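Local coordinates for replication protein (Sphinx1.76-related DNA, PDB 6H24) that probably serves in plasmid DNA replication as an initiator of the Rep3 family, of which this chain is the N-terminal winged-helix WH1 domain, at residues Leu10-Ala13 and Ser14-Leu17; Gly101-Asp104 and Asp105-Thr108. All coordinates share one frame; numbering follows the deposited sequence.

Contact 1: residues Leu10-Ala13 and Ser14-Leu17; sequences LMNA and SYNL
The carbonyl oxygen of M11 is gripped twice by S14, at 2.5 Å from the hydroxyl OG and more weakly from the backbone, N lying 3.1 Å from the same M11 O. OG can turn back along the helix because it sits between its own backbone N and carbonyl carbon (chi1 79°), and it arrives bent from the C=O line, at 129°, tilted modestly from the carbonyl plane. The same S14 N also makes the helical bond to the residue four back, 2.8 Å to L10 O. OG is further engaged by NE2 of Q127 on helix 121-128, and an alanine here would probably leave both that amide and M11 O without their hydroxyl partner, weakening the tie between the two helices.

Past S14 the bonds shift to partners three residues back, N16 N lying 3.0 Å from A13 O and above the carbonyl plane; the type I turn from S14 to L17 is closed by L17 N to S14 O at 3.2 Å. The Y15 ring, with CG beside its own N and anti to the carbonyl carbon (chi1 -62°), folds back over the preceding turn; M11 O lies 3.9 Å above its plane, over the centre. The N12 amide stands nearly perpendicular to that ring, OD1 4.0 Å from Y15 CE2. Small A13 fits beside F79, while L10 and L17, both buried, each pack on W96; M11 packs on helix 121-128.

Serine suits this place, where helix 2-14 gives way to the turn, because one hydroxyl can donate to M11 O and accept from Q127 NE2 at once.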
ATOM      1  N   LEU A  10       2.550   8.186  13.467  1.00 24.27           N
ATOM      2  CA  LEU A  10       3.335   7.005  13.123  1.00 23.45           C
ATOM      3  C   LEU A  10       4.102   6.483  14.334  1.00 24.46           C
ATOM      4  O   LEU A  10       4.178   5.266  14.551  1.00 23.44           O
ATOM      5  CB  LEU A  10       4.290   7.329  11.977  1.00 23.82           C
ATOM      6  CG  LEU A  10       5.099   6.139  11.460  1.00 22.85           C
ATOM      7  CD1 LEU A  10       4.143   5.107  10.874  1.00 22.26           C
ATOM      8  CD2 LEU A  10       6.128   6.558  10.429  1.00 25.13           C
ATOM      9  N   MET A  11       4.694   7.380  15.129  1.00 25.68           N
ATOM     10  CA  MET A  11       5.450   6.934  16.293  1.00 27.67           C
ATOM     11  C   MET A  11       4.542   6.263  17.318  1.00 28.61           C
ATOM     12  O   MET A  11       4.909   5.240  17.909  1.00 30.05           O
ATOM     13  CB  MET A  11       6.187   8.115  16.930  1.00 31.04           C
ATOM     14  CG  MET A  11       7.274   8.751  16.068  1.00 33.68           C
ATOM     15  SD  MET A  11       8.496   7.582  15.422  1.00 35.63           S
ATOM     16  CE  MET A  11       8.092   7.615  13.676  1.00 32.11           C
ATOM     17  N   ASN A  12       3.345   6.814  17.538  1.00 28.57           N
ATOM     18  CA  ASN A  12       2.413   6.171  18.453  1.00 32.97           C
ATOM     19  C   ASN A  12       2.003   4.804  17.922  1.00 27.40           C
ATOM     20  O   ASN A  12       1.886   3.838  18.686  1.00 28.41           O
ATOM     21  CB  ASN A  12       1.190   7.059  18.672  1.00 44.39           C
ATOM     22  CG  ASN A  12       1.417   8.104  19.748  1.00 58.55           C
ATOM     23  OD1 ASN A  12       1.736   7.776  20.890  1.00 66.96           O
ATOM     24  ND2 ASN A  12       1.241   9.371  19.391  1.00 61.18           N
ATOM     25  N   ALA A  13       1.779   4.702  16.610  1.00 24.71           N
ATOM     26  CA  ALA A  13       1.441   3.411  16.018  1.00 23.99           C
ATOM     27  C   ALA A  13       2.612   2.436  16.088  1.00 23.46           C
ATOM     28  O   ALA A  13       2.406   1.219  16.165  1.00 23.21           O
ATOM     29  CB  ALA A  13       0.993   3.609  14.568  1.00 24.17           C
ATOM     30  N   SER A  14       3.843   2.949  16.079  1.00 24.04           N
ATOM     31  CA  SER A  14       5.018   2.083  16.092  1.00 24.43           C
ATOM     32  C   SER A  14       5.084   1.206  17.337  1.00 26.02           C
ATOM     33  O   SER A  14       5.665   0.116  17.290  1.00 27.85           O
ATOM     34  CB  SER A  14       6.284   2.937  15.965  1.00 24.98           C
ATOM     35  OG  SER A  14       6.651   3.536  17.197  1.00 26.91           O
ATOM     36  N   TYR A  15       4.504   1.655  18.455  1.00 25.81           N
ATOM     37  CA  TYR A  15       4.509   0.855  19.673  1.00 27.56           C
ATOM     38  C   TYR A  15       3.781  -0.472  19.503  1.00 27.86           C
ATOM     39  O   TYR A  15       3.983  -1.381  20.316  1.00 30.47           O
ATOM     40  CB  TYR A  15       3.858   1.611  20.832  1.00 32.83           C
ATOM     41  CG  TYR A  15       4.535   2.898  21.255  1.00 41.84           C
ATOM     42  CD1 TYR A  15       5.906   3.078  21.113  1.00 45.31           C
ATOM     43  CD2 TYR A  15       3.796   3.929  21.817  1.00 48.44           C
ATOM     44  CE1 TYR A  15       6.519   4.258  21.517  1.00 49.72           C
ATOM     45  CE2 TYR A  15       4.394   5.107  22.219  1.00 52.64           C
ATOM     46  CZ  TYR A  15       5.753   5.269  22.067  1.00 51.51           C
ATOM     47  OH  TYR A  15       6.336   6.449  22.474  1.00 51.71           O
ATOM     48  N   ASN A  16       2.922  -0.592  18.493  1.00 27.89           N
ATOM     49  CA  ASN A  16       2.142  -1.811  18.322  1.00 33.19           C
ATOM     50  C   ASN A  16       2.913  -2.894  17.586  1.00 27.63           C
ATOM     51  O   ASN A  16       2.526  -4.067  17.650  1.00 25.93           O
ATOM     52  CB  ASN A  16       0.865  -1.520  17.532  1.00 45.93           C
ATOM     53  CG  ASN A  16       0.070  -0.373  18.108  1.00 60.89           C
ATOM     54  OD1 ASN A  16      -0.019  -0.209  19.323  1.00 64.69           O
ATOM     55  ND2 ASN A  16      -0.512   0.437  17.230  1.00 68.26           N
ATOM     56  N   LEU A  17       3.980  -2.530  16.880  1.00 24.17           N
ATOM     57  CA  LEU A  17       4.740  -3.512  16.127  1.00 23.32           C
ATOM     58  C   LEU A  17       5.479  -4.438  17.081  1.00 24.54           C
ATOM     59  O   LEU A  17       6.066  -3.996  18.071  1.00 25.26           O
ATOM     60  CB  LEU A  17       5.753  -2.822  15.213  1.00 22.94           C
ATOM     61  CG  LEU A  17       5.287  -2.360  13.836  1.00 23.98           C
ATOM     62  CD1 LEU A  17       4.041  -1.494  13.943  1.00 24.69           C
ATOM     63  CD2 LEU A  17       6.425  -1.632  13.126  1.00 25.50           C
TER

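Contact 2: residues Gly101-Asp104 and Asp105-Thr108; sequences GYMD and DTAT
A beta hairpin with a G1 beta bulge joins strands 97-103 and 108-113: A107 and T108 both stand opposite M103. M103 and T108 form an antiparallel hydrogen-bonded pair, with M103 N giving a nearly straight bond of 2.9 Å to T108 O; the return bond, T108 N to M103 O, is weak at 3.4 Å. A second weak bond runs from T106 N to M103 O within the turn. A107 takes the left-handed backbone conformation (phi 52°, psi 51°) usual at the first bulge position, often a glycine; alanine, lacking a branched CB, can adopt it, though probably at some cost that glycine would not pay.

The acids D104 and D105 suit the exposed turn. D104 OD1 accepts a hydrogen bond from the Y64 hydroxyl and forms a salt bridge with K68 NZ, both on helix 60-75, and K68 also makes a cation-pi contact with Y102. G101 and Y102 pair with a strand of the second subunit, extending the sheet across the interface, where M103 packs on I90 of that subunit.

On the M103 face, the methionine runs alongside T108 and obliquely across T106. Both threonine hydroxyls occupy the position between backbone N and carbonyl carbon, which brings T106 OG1 and T108 OG1 to 2.9 Å in a hydrogen bond. M103 CB lies against both, 3.4 Å from T106 OG1 and 3.5 Å from T108 OG1.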
ATOM      1  N   GLY A 101       6.803  -9.754   0.009  1.00 21.35           N
ATOM      2  CA  GLY A 101       7.114 -10.945  -0.757  1.00 21.03           C
ATOM      3  C   GLY A 101       8.105 -11.803  -0.011  1.00 21.29           C
ATOM      4  O   GLY A 101       8.877 -11.316   0.817  1.00 21.74           O
ATOM      5  N   TYR A 102       8.086 -13.091  -0.323  1.00 20.87           N
ATOM      6  CA  TYR A 102       9.047 -14.002   0.276  1.00 21.29           C
ATOM      7  C   TYR A 102       9.516 -15.025  -0.741  1.00 22.43           C
ATOM      8  O   TYR A 102       8.748 -15.477  -1.600  1.00 22.71           O
ATOM      9  CB  TYR A 102       8.459 -14.717   1.501  1.00 23.69           C
ATOM     10  CG  TYR A 102       7.274 -15.587   1.184  1.00 25.02           C
ATOM     11  CD1 TYR A 102       7.447 -16.883   0.724  1.00 26.19           C
ATOM     12  CD2 TYR A 102       5.981 -15.123   1.368  1.00 25.58           C
ATOM     13  CE1 TYR A 102       6.358 -17.692   0.430  1.00 27.53           C
ATOM     14  CE2 TYR A 102       4.888 -15.921   1.090  1.00 26.52           C
ATOM     15  CZ  TYR A 102       5.083 -17.202   0.618  1.00 27.08           C
ATOM     16  OH  TYR A 102       3.994 -18.000   0.340  1.00 29.13           O
ATOM     17  N   MET A 103      10.786 -15.409  -0.599  1.00 24.12           N
ATOM     18  CA  MET A 103      11.424 -16.433  -1.425  0.58 26.83           C
ATOM     19  C   MET A 103      11.956 -17.529  -0.505  1.00 28.14           C
ATOM     20  O   MET A 103      13.015 -17.365   0.115  1.00 28.14           O
ATOM     21  CB  MET A 103      12.550 -15.836  -2.254  0.58 29.26           C
ATOM     22  CG  MET A 103      12.107 -14.774  -3.226  0.58 29.84           C
ATOM     23  SD  MET A 103      13.507 -14.060  -4.100  0.58 35.80           S
ATOM     24  CE  MET A 103      14.066 -15.490  -5.019  0.58 39.74           C
ATOM     25  N   ASP A 104      11.244 -18.649  -0.440  1.00 28.10           N
ATOM     26  CA  ASP A 104      11.637 -19.731   0.452  1.00 30.09           C
ATOM     27  C   ASP A 104      13.020 -20.273   0.113  1.00 32.67           C
ATOM     28  O   ASP A 104      13.777 -20.658   1.012  1.00 36.35           O
ATOM     29  CB  ASP A 104      10.609 -20.855   0.379  1.00 31.04           C
ATOM     30  CG  ASP A 104       9.305 -20.500   1.059  1.00 30.87           C
ATOM     31  OD1 ASP A 104       9.244 -19.478   1.770  1.00 29.06           O
ATOM     32  OD2 ASP A 104       8.321 -21.245   0.854  1.00 31.47           O
ATOM     33  N   ASP A 105      13.346 -20.373  -1.178  1.00 30.15           N
ATOM     34  CA  ASP A 105      14.570 -21.062  -1.575  1.00 31.74           C
ATOM     35  C   ASP A 105      15.833 -20.281  -1.212  1.00 30.94           C
ATOM     36  O   ASP A 105      16.904 -20.889  -1.089  1.00 32.36           O
ATOM     37  CB  ASP A 105      14.536 -21.367  -3.074  1.00 34.39           C
ATOM     38  CG  ASP A 105      13.574 -22.498  -3.416  1.00 38.77           C
ATOM     39  OD1 ASP A 105      12.952 -23.059  -2.485  1.00 39.47           O
ATOM     40  OD2 ASP A 105      13.439 -22.826  -4.612  1.00 41.24           O
ATOM     41  N   THR A 106      15.744 -18.958  -1.070  1.00 29.56           N
ATOM     42  CA  THR A 106      16.891 -18.130  -0.719  1.00 30.53           C
ATOM     43  C   THR A 106      16.786 -17.482   0.657  1.00 29.93           C
ATOM     44  O   THR A 106      17.672 -16.700   1.024  1.00 30.55           O
ATOM     45  CB  THR A 106      17.093 -17.025  -1.765  1.00 32.20           C
ATOM     46  OG1 THR A 106      15.893 -16.248  -1.879  1.00 30.68           O
ATOM     47  CG2 THR A 106      17.445 -17.622  -3.117  1.00 35.78           C
ATOM     48  N   ALA A 107      15.739 -17.773   1.421  1.00 28.69           N
ATOM     49  CA  ALA A 107      15.555 -17.197   2.753  1.00 27.58           C
ATOM     50  C   ALA A 107      15.657 -15.675   2.715  1.00 26.90           C
ATOM     51  O   ALA A 107      16.390 -15.060   3.494  1.00 28.49           O
ATOM     52  CB  ALA A 107      16.563 -17.769   3.748  1.00 29.01           C
ATOM     53  N   THR A 108      14.899 -15.072   1.803  1.00 25.36           N
ATOM     54  CA  THR A 108      14.830 -13.626   1.658  1.00 25.98           C
ATOM     55  C   THR A 108      13.376 -13.187   1.602  1.00 23.93           C
ATOM     56  O   THR A 108      12.495 -13.940   1.165  1.00 23.88           O
ATOM     57  CB  THR A 108      15.556 -13.148   0.393  1.00 30.05           C
ATOM     58  OG1 THR A 108      14.919 -13.697  -0.766  1.00 32.54           O
ATOM     59  CG2 THR A 108      16.998 -13.598   0.407  1.00 31.79           C
TER

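Overall arrangement
From the N terminus the chain first meets contact 1, where helix 2-14 gives way to a short turn that leads into helix 19-34. It then passes through strand 45-48, helices 49-56 and 60-75 and the two-stranded sheet of 78-85 and 88-95 before contact 2, which closes the hairpin between strands 97-103 and 108-113. The two follow in series, neither enclosing nor crossing the other. The centres of contact 1 and contact 2 are about 27 Å apart, on opposite sides of the chain's centre. Contact 1 ties the N-terminal helix to helix 121-128 and to strand 78-85, whereas contact 2 joins the three-stranded sheet to helix 60-75 and meets the second subunit.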